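Local coordinates for protein retinol dehydratase (Spodoptera frugiperda, PDB 1FMJ) that dehydrates retinol, probably by way of a sulfated intermediate, beside the bound nucleotide in a sulfotransferase fold, at residues L82-E87 and L101-L106; G75-Q80 and E285-N290; L90-A95 and C279-F284. One frame throughout, in Å; residues are numbered along the deposited sequence.

Contact 1 (L82-E87 and L101-L106); sequences LVWLIE and LRYIYL. With RTL (retinol), chain H.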
loop_
_atom_site.group_PDB
_atom_site.type_symbol
_atom_site.label_atom_id
_atom_site.label_comp_id
_atom_site.label_asym_id
_atom_site.label_seq_id
_atom_site.Cartn_x
_atom_site.Cartn_y
_atom_site.Cartn_z
ATOM N N LEU A 82 -5.944 -4.652 -12.862
ATOM C CA LEU A 82 -5.382 -5.246 -14.068
ATOM C C LEU A 82 -5.158 -6.737 -13.850
ATOM O O LEU A 82 -5.610 -7.570 -14.639
ATOM C CB LEU A 82 -4.045 -4.588 -14.420
ATOM C CG LEU A 82 -4.081 -3.132 -14.873
ATOM C CD1 LEU A 82 -2.650 -2.617 -15.067
ATOM C CD2 LEU A 82 -4.875 -3.025 -16.161
ATOM N N VAL A 83 -4.453 -7.060 -12.767
ATOM C CA VAL A 83 -4.138 -8.439 -12.418
ATOM C C VAL A 83 -5.377 -9.314 -12.228
ATOM O O VAL A 83 -5.378 -10.480 -12.610
ATOM C CB VAL A 83 -3.285 -8.495 -11.117
ATOM C CG1 VAL A 83 -3.177 -9.927 -10.610
ATOM C CG2 VAL A 83 -1.895 -7.931 -11.377
ATOM N N TRP A 84 -6.434 -8.766 -11.640
ATOM C CA TRP A 84 -7.626 -9.568 -11.417
ATOM C C TRP A 84 -8.341 -9.855 -12.719
ATOM O O TRP A 84 -8.747 -10.981 -12.971
ATOM C CB TRP A 84 -8.596 -8.874 -10.458
ATOM C CG TRP A 84 -9.549 -9.832 -9.791
ATOM C CD1 TRP A 84 -9.335 -10.535 -8.636
ATOM C CD2 TRP A 84 -10.851 -10.210 -10.254
ATOM N NE1 TRP A 84 -10.423 -11.325 -8.353
ATOM C CE2 TRP A 84 -11.369 -11.145 -9.326
ATOM C CE3 TRP A 84 -11.632 -9.852 -11.361
ATOM C CZ2 TRP A 84 -12.637 -11.725 -9.470
ATOM C CZ3 TRP A 84 -12.896 -10.432 -11.505
ATOM C CH2 TRP A 84 -13.382 -11.357 -10.562
ATOM N N LEU A 85 -8.504 -8.833 -13.544
ATOM C CA LEU A 85 -9.193 -9.013 -14.816
ATOM C C LEU A 85 -8.447 -9.975 -15.727
ATOM O O LEU A 85 -9.062 -10.820 -16.379
ATOM C CB LEU A 85 -9.376 -7.660 -15.515
ATOM C CG LEU A 85 -10.475 -6.798 -14.886
ATOM C CD1 LEU A 85 -10.435 -5.371 -15.424
ATOM C CD2 LEU A 85 -11.825 -7.455 -15.166
ATOM N N ILE A 86 -7.122 -9.850 -15.757
ATOM C CA ILE A 86 -6.292 -10.705 -16.595
ATOM C C ILE A 86 -6.324 -12.166 -16.150
ATOM O O ILE A 86 -6.328 -13.070 -16.983
ATOM C CB ILE A 86 -4.836 -10.199 -16.615
ATOM C CG1 ILE A 86 -4.801 -8.796 -17.234
ATOM C CG2 ILE A 86 -3.952 -11.171 -17.400
ATOM C CD1 ILE A 86 -3.419 -8.175 -17.329
ATOM N N GLU A 87 -6.344 -12.396 -14.841
ATOM C CA GLU A 87 -6.397 -13.753 -14.312
ATOM C C GLU A 87 -7.812 -14.306 -14.443
ATOM O O GLU A 87 -8.011 -15.514 -14.387
ATOM C CB GLU A 87 -5.981 -13.782 -12.833
ATOM C CG GLU A 87 -4.546 -13.365 -12.549
ATOM C CD GLU A 87 -3.529 -14.372 -13.052
ATOM O OE1 GLU A 87 -3.703 -14.881 -14.176
ATOM O OE2 GLU A 87 -2.543 -14.643 -12.334
ATOM N N LEU A 101 -13.094 -7.186 -1.564
ATOM C CA LEU A 101 -13.618 -8.544 -1.446
ATOM C C LEU A 101 -12.869 -9.480 -2.399
ATOM O O LEU A 101 -12.883 -10.695 -2.226
ATOM C CB LEU A 101 -15.122 -8.577 -1.769
ATOM C CG LEU A 101 -16.144 -8.362 -0.635
ATOM C CD1 LEU A 101 -15.724 -7.214 0.262
ATOM C CD2 LEU A 101 -17.521 -8.092 -1.231
ATOM N N ARG A 102 -12.216 -8.917 -3.407
ATOM C CA ARG A 102 -11.492 -9.736 -4.366
ATOM C C ARG A 102 -10.050 -9.994 -3.923
ATOM O O ARG A 102 -9.411 -10.946 -4.374
ATOM C CB ARG A 102 -11.536 -9.073 -5.747
ATOM C CG ARG A 102 -12.902 -9.203 -6.442
ATOM C CD ARG A 102 -12.935 -8.488 -7.796
ATOM N NE ARG A 102 -13.049 -7.044 -7.631
ATOM C CZ ARG A 102 -12.540 -6.145 -8.464
ATOM N NH1 ARG A 102 -11.860 -6.532 -9.541
ATOM N NH2 ARG A 102 -12.719 -4.852 -8.222
ATOM N N TYR A 103 -9.561 -9.147 -3.022
ATOM C CA TYR A 103 -8.207 -9.257 -2.496
ATOM C C TYR A 103 -8.206 -9.267 -0.972
ATOM O O TYR A 103 -9.046 -8.636 -0.337
ATOM C CB TYR A 103 -7.351 -8.062 -2.939
ATOM C CG TYR A 103 -6.775 -8.151 -4.332
ATOM C CD1 TYR A 103 -7.548 -7.876 -5.454
ATOM C CD2 TYR A 103 -5.437 -8.482 -4.520
ATOM C CE1 TYR A 103 -7.000 -7.924 -6.730
ATOM C CE2 TYR A 103 -4.877 -8.535 -5.791
ATOM C CZ TYR A 103 -5.666 -8.255 -6.888
ATOM O OH TYR A 103 -5.099 -8.297 -8.131
ATOM N N ILE A 104 -7.261 -9.992 -0.390
ATOM C CA ILE A 104 -7.121 -10.001 1.053
ATOM C C ILE A 104 -5.980 -9.032 1.287
ATOM O O ILE A 104 -4.925 -9.133 0.659
ATOM C CB ILE A 104 -6.715 -11.372 1.610
ATOM C CG1 ILE A 104 -7.887 -12.347 1.493
ATOM C CG2 ILE A 104 -6.268 -11.224 3.081
ATOM C CD1 ILE A 104 -7.570 -13.738 1.972
ATOM N N TYR A 105 -6.215 -8.070 2.162
ATOM C CA TYR A 105 -5.220 -7.075 2.492
ATOM C C TYR A 105 -4.450 -7.691 3.649
ATOM O O TYR A 105 -4.885 -7.629 4.789
ATOM C CB TYR A 105 -5.930 -5.785 2.910
ATOM C CG TYR A 105 -5.034 -4.589 3.104
ATOM C CD1 TYR A 105 -5.581 -3.346 3.399
ATOM C CD2 TYR A 105 -3.648 -4.698 3.022
ATOM C CE1 TYR A 105 -4.779 -2.233 3.613
ATOM C CE2 TYR A 105 -2.831 -3.596 3.235
ATOM C CZ TYR A 105 -3.408 -2.362 3.532
ATOM O OH TYR A 105 -2.619 -1.260 3.757
ATOM N N LEU A 106 -3.312 -8.304 3.331
ATOM C CA LEU A 106 -2.478 -8.978 4.318
ATOM C C LEU A 106 -2.130 -8.159 5.562
ATOM O O LEU A 106 -2.318 -8.626 6.694
ATOM C CB LEU A 106 -1.195 -9.474 3.640
ATOM C CG LEU A 106 -0.280 -10.381 4.476
ATOM C CD1 LEU A 106 -1.084 -11.542 5.043
ATOM C CD2 LEU A 106 0.865 -10.890 3.608
HETATM C C1 RTL H . -9.604 3.831 10.728
HETATM C C2 RTL H . -9.446 3.968 12.276
HETATM C C3 RTL H . -9.699 2.663 13.020
HETATM C C4 RTL H . -10.124 1.262 12.586
HETATM C C5 RTL H . -10.243 1.323 11.061
HETATM C C6 RTL H . -10.024 2.408 10.197
HETATM C C7 RTL H . -10.168 2.307 8.721
HETATM C C8 RTL H . -9.201 1.824 7.887
HETATM C C9 RTL H . -9.333 1.722 6.427
HETATM C C10 RTL H . -8.259 1.210 5.722
HETATM C C11 RTL H . -8.088 0.987 4.270
HETATM C C12 RTL H . -6.883 1.475 3.822
HETATM C C13 RTL H . -6.185 1.540 2.521
HETATM C C14 RTL H . -4.980 2.042 2.115
HETATM C C15 RTL H . -3.815 1.144 2.064
HETATM O O1 RTL H . -3.706 0.511 0.860
HETATM C C16 RTL H . -8.198 4.279 10.279
HETATM C C17 RTL H . -10.598 4.954 10.393
HETATM C C18 RTL H . -10.696 -0.047 10.533
HETATM C C19 RTL H . -10.634 2.181 5.741
HETATM C C20 RTL H . -7.115 0.875 1.492
HETATM O O HOH W 1 -10.957 -12.864 -5.812
#

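Contact 2 (G75-Q80 and E285-N290); sequences GTTMTQ and EKFKNN. With A3P (adenosine-3'-5'-diphosphate), chain G.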
loop_
_atom_site.group_PDB
_atom_site.type_symbol
_atom_site.label_atom_id
_atom_site.label_comp_id
_atom_site.label_asym_id
_atom_site.label_seq_id
_atom_site.Cartn_x
_atom_site.Cartn_y
_atom_site.Cartn_z
ATOM N N GLY A 75 0.632 2.809 -6.724
ATOM C CA GLY A 75 -0.073 2.234 -7.863
ATOM C C GLY A 75 -0.634 0.835 -7.648
ATOM O O GLY A 75 -0.889 0.100 -8.601
ATOM N N THR A 76 -0.851 0.467 -6.390
ATOM C CA THR A 76 -1.370 -0.861 -6.064
ATOM C C THR A 76 -2.785 -1.136 -6.593
ATOM O O THR A 76 -3.047 -2.205 -7.148
ATOM C CB THR A 76 -1.382 -1.080 -4.538
ATOM O OG1 THR A 76 -0.188 -0.533 -3.974
ATOM C CG2 THR A 76 -1.449 -2.563 -4.201
ATOM N N THR A 77 -3.692 -0.179 -6.424
ATOM C CA THR A 77 -5.079 -0.372 -6.855
ATOM C C THR A 77 -5.204 -0.680 -8.341
ATOM O O THR A 77 -5.908 -1.614 -8.721
ATOM C CB THR A 77 -5.947 0.852 -6.522
ATOM O OG1 THR A 77 -5.668 1.281 -5.185
ATOM C CG2 THR A 77 -7.427 0.488 -6.621
ATOM N N MET A 78 -4.526 0.108 -9.176
ATOM C CA MET A 78 -4.539 -0.089 -10.623
ATOM C C MET A 78 -4.097 -1.502 -10.933
ATOM O O MET A 78 -4.769 -2.245 -11.649
ATOM C CB MET A 78 -3.542 0.837 -11.311
ATOM C CG MET A 78 -3.758 2.295 -11.076
ATOM S SD MET A 78 -2.385 3.193 -11.745
ATOM C CE MET A 78 -2.705 3.007 -13.509
ATOM N N THR A 79 -2.932 -1.845 -10.397
ATOM C CA THR A 79 -2.333 -3.155 -10.598
ATOM C C THR A 79 -3.279 -4.263 -10.158
ATOM O O THR A 79 -3.427 -5.270 -10.850
ATOM C CB THR A 79 -1.017 -3.280 -9.808
ATOM O OG1 THR A 79 -0.154 -2.192 -10.149
ATOM C CG2 THR A 79 -0.314 -4.598 -10.139
ATOM N N GLN A 80 -3.921 -4.086 -9.007
ATOM C CA GLN A 80 -4.852 -5.105 -8.521
ATOM C C GLN A 80 -5.960 -5.361 -9.531
ATOM O O GLN A 80 -6.338 -6.501 -9.770
ATOM C CB GLN A 80 -5.489 -4.681 -7.203
ATOM C CG GLN A 80 -4.576 -4.815 -6.013
ATOM C CD GLN A 80 -5.226 -4.340 -4.748
ATOM O OE1 GLN A 80 -6.165 -4.957 -4.254
ATOM N NE2 GLN A 80 -4.734 -3.232 -4.214
ATOM N N GLU A 285 -10.467 9.077 -14.827
ATOM C CA GLU A 285 -11.800 9.532 -14.459
ATOM C C GLU A 285 -12.771 8.374 -14.302
ATOM O O GLU A 285 -13.541 8.349 -13.347
ATOM C CB GLU A 285 -12.322 10.556 -15.473
ATOM C CG GLU A 285 -11.606 11.893 -15.362
ATOM C CD GLU A 285 -11.845 12.565 -14.018
ATOM O OE1 GLU A 285 -10.905 13.204 -13.483
ATOM O OE2 GLU A 285 -12.980 12.461 -13.499
ATOM N N LYS A 286 -12.731 7.411 -15.217
ATOM C CA LYS A 286 -13.625 6.261 -15.108
ATOM C C LYS A 286 -13.275 5.501 -13.828
ATOM O O LYS A 286 -14.126 5.261 -12.973
ATOM C CB LYS A 286 -13.476 5.327 -16.312
ATOM C CG LYS A 286 -14.499 4.191 -16.318
ATOM C CD LYS A 286 -14.290 3.200 -17.464
ATOM C CE LYS A 286 -15.362 2.100 -17.429
ATOM N NZ LYS A 286 -15.092 0.952 -18.353
ATOM N N PHE A 287 -12.004 5.138 -13.697
ATOM C CA PHE A 287 -11.539 4.404 -12.525
ATOM C C PHE A 287 -11.913 5.147 -11.236
ATOM O O PHE A 287 -12.420 4.556 -10.279
ATOM C CB PHE A 287 -10.020 4.224 -12.606
ATOM C CG PHE A 287 -9.503 3.043 -11.834
ATOM C CD1 PHE A 287 -9.773 1.747 -12.258
ATOM C CD2 PHE A 287 -8.736 3.226 -10.692
ATOM C CE1 PHE A 287 -9.287 0.652 -11.551
ATOM C CE2 PHE A 287 -8.247 2.137 -9.982
ATOM C CZ PHE A 287 -8.521 0.851 -10.409
ATOM N N LYS A 288 -11.686 6.455 -11.234
ATOM C CA LYS A 288 -11.975 7.280 -10.069
ATOM C C LYS A 288 -13.418 7.202 -9.579
ATOM O O LYS A 288 -13.659 7.185 -8.379
ATOM C CB LYS A 288 -11.607 8.737 -10.354
ATOM C CG LYS A 288 -11.807 9.665 -9.162
ATOM C CD LYS A 288 -11.115 10.992 -9.394
ATOM C CE LYS A 288 -11.206 11.893 -8.177
ATOM N NZ LYS A 288 -10.338 13.098 -8.351
ATOM N N ASN A 289 -14.376 7.164 -10.499
ATOM C CA ASN A 289 -15.787 7.087 -10.116
ATOM C C ASN A 289 -16.310 5.659 -10.179
ATOM O O ASN A 289 -17.515 5.430 -10.286
ATOM C CB ASN A 289 -16.634 7.994 -11.017
ATOM C CG ASN A 289 -16.400 9.468 -10.742
ATOM O OD1 ASN A 289 -16.849 10.005 -9.727
ATOM N ND2 ASN A 289 -15.680 10.126 -11.639
ATOM N N ASN A 290 -15.387 4.704 -10.113
ATOM C CA ASN A 290 -15.724 3.292 -10.135
ATOM C C ASN A 290 -15.853 2.876 -8.673
ATOM O O ASN A 290 -14.855 2.608 -8.001
ATOM C CB ASN A 290 -14.609 2.487 -10.818
ATOM C CG ASN A 290 -15.000 1.043 -11.086
ATOM O OD1 ASN A 290 -15.722 0.428 -10.310
ATOM N ND2 ASN A 290 -14.503 0.494 -12.183
HETATM P P1 A3P G . -2.201 10.229 -6.289
HETATM O O1P A3P G . -2.428 10.468 -4.853
HETATM O O2P A3P G . -3.354 10.671 -7.100
HETATM O O3P A3P G . -0.982 10.917 -6.738
HETATM P P2 A3P G . -2.193 2.918 -4.267
HETATM O O4P A3P G . -3.267 2.219 -4.992
HETATM O O5P A3P G . -0.983 2.073 -4.183
HETATM O O6P A3P G . -2.670 3.304 -2.908
HETATM O "O5'" A3P G . -1.816 4.233 -5.057
HETATM C "C5'" A3P G . -2.761 5.265 -5.285
HETATM C "C4'" A3P G . -2.230 6.281 -6.301
HETATM O "O4'" A3P G . -2.543 5.784 -7.634
HETATM C "C3'" A3P G . -2.932 7.636 -6.198
HETATM O "O3'" A3P G . -1.978 8.673 -6.526
HETATM C "C2'" A3P G . -4.089 7.444 -7.157
HETATM O "O2'" A3P G . -4.846 8.590 -7.533
HETATM C "C1'" A3P G . -3.379 6.737 -8.301
HETATM N N9 A3P G . -4.308 6.051 -9.207
HETATM C C8 A3P G . -5.364 5.202 -8.912
HETATM N N7 A3P G . -6.009 4.744 -9.951
HETATM C C5 A3P G . -5.345 5.321 -11.024
HETATM C C6 A3P G . -5.524 5.249 -12.450
HETATM N N6 A3P G . -6.481 4.519 -13.031
HETATM N N1 A3P G . -4.654 5.973 -13.262
HETATM C C2 A3P G . -3.656 6.734 -12.705
HETATM N N3 A3P G . -3.388 6.883 -11.371
HETATM C C4 A3P G . -4.276 6.145 -10.583
#

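Contact 3 (L90-A95 and C279-F284); sequences LNFEAA and CEHLNF. With HG (mercury (II) ion), chain D; A3P (adenosine-3'-5'-diphosphate), chain G.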
loop_
_atom_site.group_PDB
_atom_site.type_symbol
_atom_site.label_atom_id
_atom_site.label_comp_id
_atom_site.label_asym_id
_atom_site.label_seq_id
_atom_site.Cartn_x
_atom_site.Cartn_y
_atom_site.Cartn_z
ATOM N N LEU A 90 -10.824 -11.354 -18.360
ATOM C CA LEU A 90 -11.411 -10.041 -18.591
ATOM C C LEU A 90 -12.916 -10.022 -18.360
ATOM O O LEU A 90 -13.674 -9.489 -19.170
ATOM C CB LEU A 90 -11.099 -9.553 -20.009
ATOM C CG LEU A 90 -9.632 -9.221 -20.280
ATOM C CD1 LEU A 90 -8.891 -10.494 -20.662
ATOM C CD2 LEU A 90 -9.533 -8.201 -21.397
ATOM N N ASN A 91 -13.342 -10.617 -17.250
ATOM C CA ASN A 91 -14.752 -10.646 -16.889
ATOM C C ASN A 91 -15.018 -9.365 -16.104
ATOM O O ASN A 91 -14.992 -9.360 -14.869
ATOM C CB ASN A 91 -15.051 -11.864 -16.013
ATOM C CG ASN A 91 -16.533 -12.032 -15.727
ATOM O OD1 ASN A 91 -17.248 -11.063 -15.492
ATOM N ND2 ASN A 91 -16.994 -13.273 -15.729
ATOM N N PHE A 92 -15.257 -8.271 -16.823
ATOM C CA PHE A 92 -15.504 -6.991 -16.175
ATOM C C PHE A 92 -16.747 -7.043 -15.303
ATOM O O PHE A 92 -16.784 -6.446 -14.228
ATOM C CB PHE A 92 -15.654 -5.878 -17.215
ATOM C CG PHE A 92 -14.434 -5.670 -18.058
ATOM C CD1 PHE A 92 -14.083 -6.595 -19.034
ATOM C CD2 PHE A 92 -13.624 -4.555 -17.865
ATOM C CE1 PHE A 92 -12.943 -6.413 -19.809
ATOM C CE2 PHE A 92 -12.481 -4.361 -18.634
ATOM C CZ PHE A 92 -12.140 -5.293 -19.609
ATOM N N GLU A 93 -17.761 -7.763 -15.766
ATOM C CA GLU A 93 -19.004 -7.877 -15.019
ATOM C C GLU A 93 -18.726 -8.368 -13.604
ATOM O O GLU A 93 -19.241 -7.814 -12.632
ATOM C CB GLU A 93 -19.956 -8.837 -15.735
ATOM C CG GLU A 93 -21.388 -8.721 -15.276
ATOM C CD GLU A 93 -21.890 -7.290 -15.326
ATOM O OE1 GLU A 93 -21.720 -6.633 -16.376
ATOM O OE2 GLU A 93 -22.453 -6.822 -14.314
ATOM N N ALA A 94 -17.904 -9.407 -13.493
ATOM C CA ALA A 94 -17.551 -9.974 -12.196
ATOM C C ALA A 94 -16.645 -9.022 -11.409
ATOM O O ALA A 94 -16.656 -9.022 -10.179
ATOM C CB ALA A 94 -16.861 -11.312 -12.388
ATOM N N ALA A 95 -15.866 -8.213 -12.124
ATOM C CA ALA A 95 -14.963 -7.255 -11.486
ATOM C C ALA A 95 -15.724 -6.108 -10.807
ATOM O O ALA A 95 -15.117 -5.198 -10.230
ATOM C CB ALA A 95 -13.992 -6.696 -12.511
ATOM N N CYS A 279 -6.985 -0.884 -20.964
ATOM C CA CYS A 279 -6.442 0.455 -20.828
ATOM C C CYS A 279 -7.558 1.469 -20.612
ATOM O O CYS A 279 -7.477 2.297 -19.711
ATOM C CB CYS A 279 -5.627 0.832 -22.065
ATOM S SG CYS A 279 -4.532 2.249 -21.782
ATOM N N GLU A 280 -8.607 1.405 -21.423
ATOM C CA GLU A 280 -9.698 2.353 -21.266
ATOM C C GLU A 280 -10.400 2.149 -19.929
ATOM O O GLU A 280 -10.899 3.104 -19.327
ATOM C CB GLU A 280 -10.686 2.247 -22.437
ATOM C CG GLU A 280 -11.204 0.851 -22.749
ATOM C CD GLU A 280 -11.879 0.779 -24.116
ATOM O OE1 GLU A 280 -12.836 1.549 -24.353
ATOM O OE2 GLU A 280 -11.449 -0.042 -24.953
ATOM N N HIS A 281 -10.411 0.908 -19.449
ATOM C CA HIS A 281 -11.040 0.598 -18.168
ATOM C C HIS A 281 -10.298 1.272 -17.022
ATOM O O HIS A 281 -10.880 1.552 -15.980
ATOM C CB HIS A 281 -11.057 -0.914 -17.933
ATOM C CG HIS A 281 -11.636 -1.316 -16.610
ATOM N ND1 HIS A 281 -12.973 -1.182 -16.308
ATOM C CD2 HIS A 281 -11.051 -1.832 -15.502
ATOM C CE1 HIS A 281 -13.188 -1.595 -15.073
ATOM N NE2 HIS A 281 -12.039 -1.995 -14.561
ATOM N N LEU A 282 -9.008 1.530 -17.213
ATOM C CA LEU A 282 -8.222 2.156 -16.165
ATOM C C LEU A 282 -8.084 3.653 -16.346
ATOM O O LEU A 282 -7.240 4.275 -15.702
ATOM C CB LEU A 282 -6.821 1.544 -16.086
ATOM C CG LEU A 282 -6.617 0.076 -15.714
ATOM C CD1 LEU A 282 -5.256 -0.032 -15.036
ATOM C CD2 LEU A 282 -7.698 -0.429 -14.775
ATOM N N ASN A 283 -8.885 4.235 -17.235
ATOM C CA ASN A 283 -8.832 5.677 -17.450
ATOM C C ASN A 283 -9.062 6.311 -16.083
ATOM O O ASN A 283 -9.977 5.912 -15.369
ATOM C CB ASN A 283 -9.927 6.103 -18.426
ATOM C CG ASN A 283 -10.010 7.607 -18.585
ATOM O OD1 ASN A 283 -10.551 8.307 -17.726
ATOM N ND2 ASN A 283 -9.464 8.111 -19.684
ATOM N N PHE A 284 -8.255 7.301 -15.721
ATOM C CA PHE A 284 -8.384 7.900 -14.398
ATOM C C PHE A 284 -9.769 8.337 -13.974
ATOM O O PHE A 284 -10.199 8.019 -12.866
ATOM C CB PHE A 284 -7.442 9.087 -14.212
ATOM C CG PHE A 284 -7.404 9.588 -12.794
ATOM C CD1 PHE A 284 -6.822 8.814 -11.789
ATOM C CD2 PHE A 284 -7.983 10.807 -12.452
ATOM C CE1 PHE A 284 -6.816 9.248 -10.467
ATOM C CE2 PHE A 284 -7.982 11.248 -11.133
ATOM C CZ PHE A 284 -7.397 10.465 -10.138
HETATM HG HG HG D . -6.318 3.457 -23.083
HETATM P P1 A3P G . -2.201 10.229 -6.289
HETATM O O1P A3P G . -2.428 10.468 -4.853
HETATM O O2P A3P G . -3.354 10.671 -7.100
HETATM O O3P A3P G . -0.982 10.917 -6.738
HETATM P P2 A3P G . -2.193 2.918 -4.267
HETATM O O4P A3P G . -3.267 2.219 -4.992
HETATM O O5P A3P G . -0.983 2.073 -4.183
HETATM O O6P A3P G . -2.670 3.304 -2.908
HETATM O "O5'" A3P G . -1.816 4.233 -5.057
HETATM C "C5'" A3P G . -2.761 5.265 -5.285
HETATM C "C4'" A3P G . -2.230 6.281 -6.301
HETATM O "O4'" A3P G . -2.543 5.784 -7.634
HETATM C "C3'" A3P G . -2.932 7.636 -6.198
HETATM O "O3'" A3P G . -1.978 8.673 -6.526
HETATM C "C2'" A3P G . -4.089 7.444 -7.157
HETATM O "O2'" A3P G . -4.846 8.590 -7.533
HETATM C "C1'" A3P G . -3.379 6.737 -8.301
HETATM N N9 A3P G . -4.308 6.051 -9.207
HETATM C C8 A3P G . -5.364 5.202 -8.912
HETATM N N7 A3P G . -6.009 4.744 -9.951
HETATM C C5 A3P G . -5.345 5.321 -11.024
HETATM C C6 A3P G . -5.524 5.249 -12.450
HETATM N N6 A3P G . -6.481 4.519 -13.031
HETATM N N1 A3P G . -4.654 5.973 -13.262
HETATM C C2 A3P G . -3.656 6.734 -12.705
HETATM N N3 A3P G . -3.388 6.883 -11.371
HETATM C C4 A3P G . -4.276 6.145 -10.583
#

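Contact 1 (L82-E87 and L101-L106)
Arg102 lays its methylene chain over one face of the Trp84 indole. This CH-pi contact is the main link between residues 82-87 and 101-106: CD of Arg102 lies 3.6 Å from the centroid of the six-membered ring of Trp84, 17° off the ring normal. The guanidinium plane stands nearly upright on the indole, at 87°, and turns its edge to the ring. With CZ of Arg102 5.0 Å from the same centroid, any cation-pi attraction is weak; a bend at chi3 (-76°) brings NH1 near Trp84 CE3, and NH1 also forms a salt bridge with Glu81.

The polar link runs through one water in the indole plane, which accepts from Trp84 NE1 at 3.0 Å and donates to Arg102 O at 2.9 Å. With an alanine in place of Trp84, the Arg102 methylenes would probably lose the surface they rest on and the water its indole N-H partner.

Among the remaining rings, Tyr103 meets the indole obliquely, its CE1 4.0 Å from Trp84 CD1. Tyr103 OH reaches Val83 CB at 3.5 Å and hydrogen-bonds to Gln80 O.

The contact fastens helix 76-87 to the crossing from helix 99-102 into strand 104-105, an outermost strand of the parallel sheet, whose Tyr105 belongs to the retinol pocket. Phe160 of strand 160-163 meets both Trp84 and Tyr103, while Val83 and Tyr103 rest on strand 66-70.

Contact 2 (G75-Q80 and E285-N290)
Met78 and Phe287 mark the closest backbone approach of residues 75-80 and 285-290, with their CA atoms 8.5 Å apart, a gap bridged by the Phe287 ring. Its edge meets the methyl of Thr77, CG2 lying 3.8 Å from Phe287 CE2 and near the ring plane. The same ring places CD2 at the imidazole edge of the adenine, 3.2 Å from A3P N7.

Thr77 faces two ways. Its first torsion (chi1 -45°) sets CG2 anti to the backbone N, against the Phe287 ring, and OG1 beside that N, where both donate to the phosphate oxygen O4P: OG1 at 2.6 Å and N at 2.8 Å, the latter nearly straight at 167°. The neighbouring oxygen O5P is gripped by three donors, Gly75 N, Thr76 N and Thr76 OG1. Gly75 has phi 112°, at which a CB would collide with the preceding carbonyl, so glycine suits the turn. Met78 lies over one face of the adenine, its CG 3.4 Å from A3P C5.

Backbone amides at a helix N terminus holding the 5'-phosphate form the P-loop-like element of sulfotransferases. It follows strand 66-70, whose Ser70 hydrogen-bonds to Thr76 OG1 and whose Val68 packs against Thr76 and Thr79. Helix 248-253 flanks Met78 through Tyr248 and Tyr251, and the loop residues Phe310 and Ile311 touch Thr77 and Phe287 respectively.

Contact 3 (L90-A95 and C279-F284)
A T-shaped aromatic pair, Phe92 against His281, joins the loop after helix 76-87 to the C-terminal end of helix 272-281. The edge of Phe92 faces the imidazole, with ring centroids 5.2 Å apart and planes at 81°. CE2 of Phe92 comes to 3.8 Å from His281 CG, while CD2 sits above the imidazole plane, displaced toward its rim.

His281 NE2 hydrogen-bonds to Glu81, which should fix the rotation of the ring; ND1, near Phe92 CD2, is buried without a polar partner. On the loop side, Asn91 OD1 accepts from Ala94 N at 2.7 Å (155°), an Asx motif that braces the turn carrying Phe92.

Past the helix the chain reaches the nucleotide: Leu282 O accepts from the adenine N6 of A3P at 2.8 Å (161°). Phe284 turns a ring edge to the adenine from the face away from Met78. Cys279 SG binds a mercury ion of this derivative at 2.5 Å.

Helix 76-87 packs against the contact, Leu85 touching Phe92, Ala95 and His281, and Leu82 touching Leu282. Helix 255-265 packs on Cys279 and Leu282.

In the fold
From the N terminus, residues 75-80 open the widest loop, which contact 2 closes more than 200 residues later at 285-290; contacts 1 and 3 both fall within it. Contact 1 closes a short excursion from the end of helix 76-87 to strand 104-105. The loop 90-95 inside that excursion reaches out to 279-284, so contacts 1 and 3 cross. They are joined by a probable hydrogen bond from Leu90 N to Leu85 O, at 2.7 Å. Contacts 2 and 3 are joined through consecutive helices, 272-281 and 284-288, and share the nucleotide. Helix 76-87 thus ties the sheet and its edge strand to helices 272-281 and 284-288 beside the adenine.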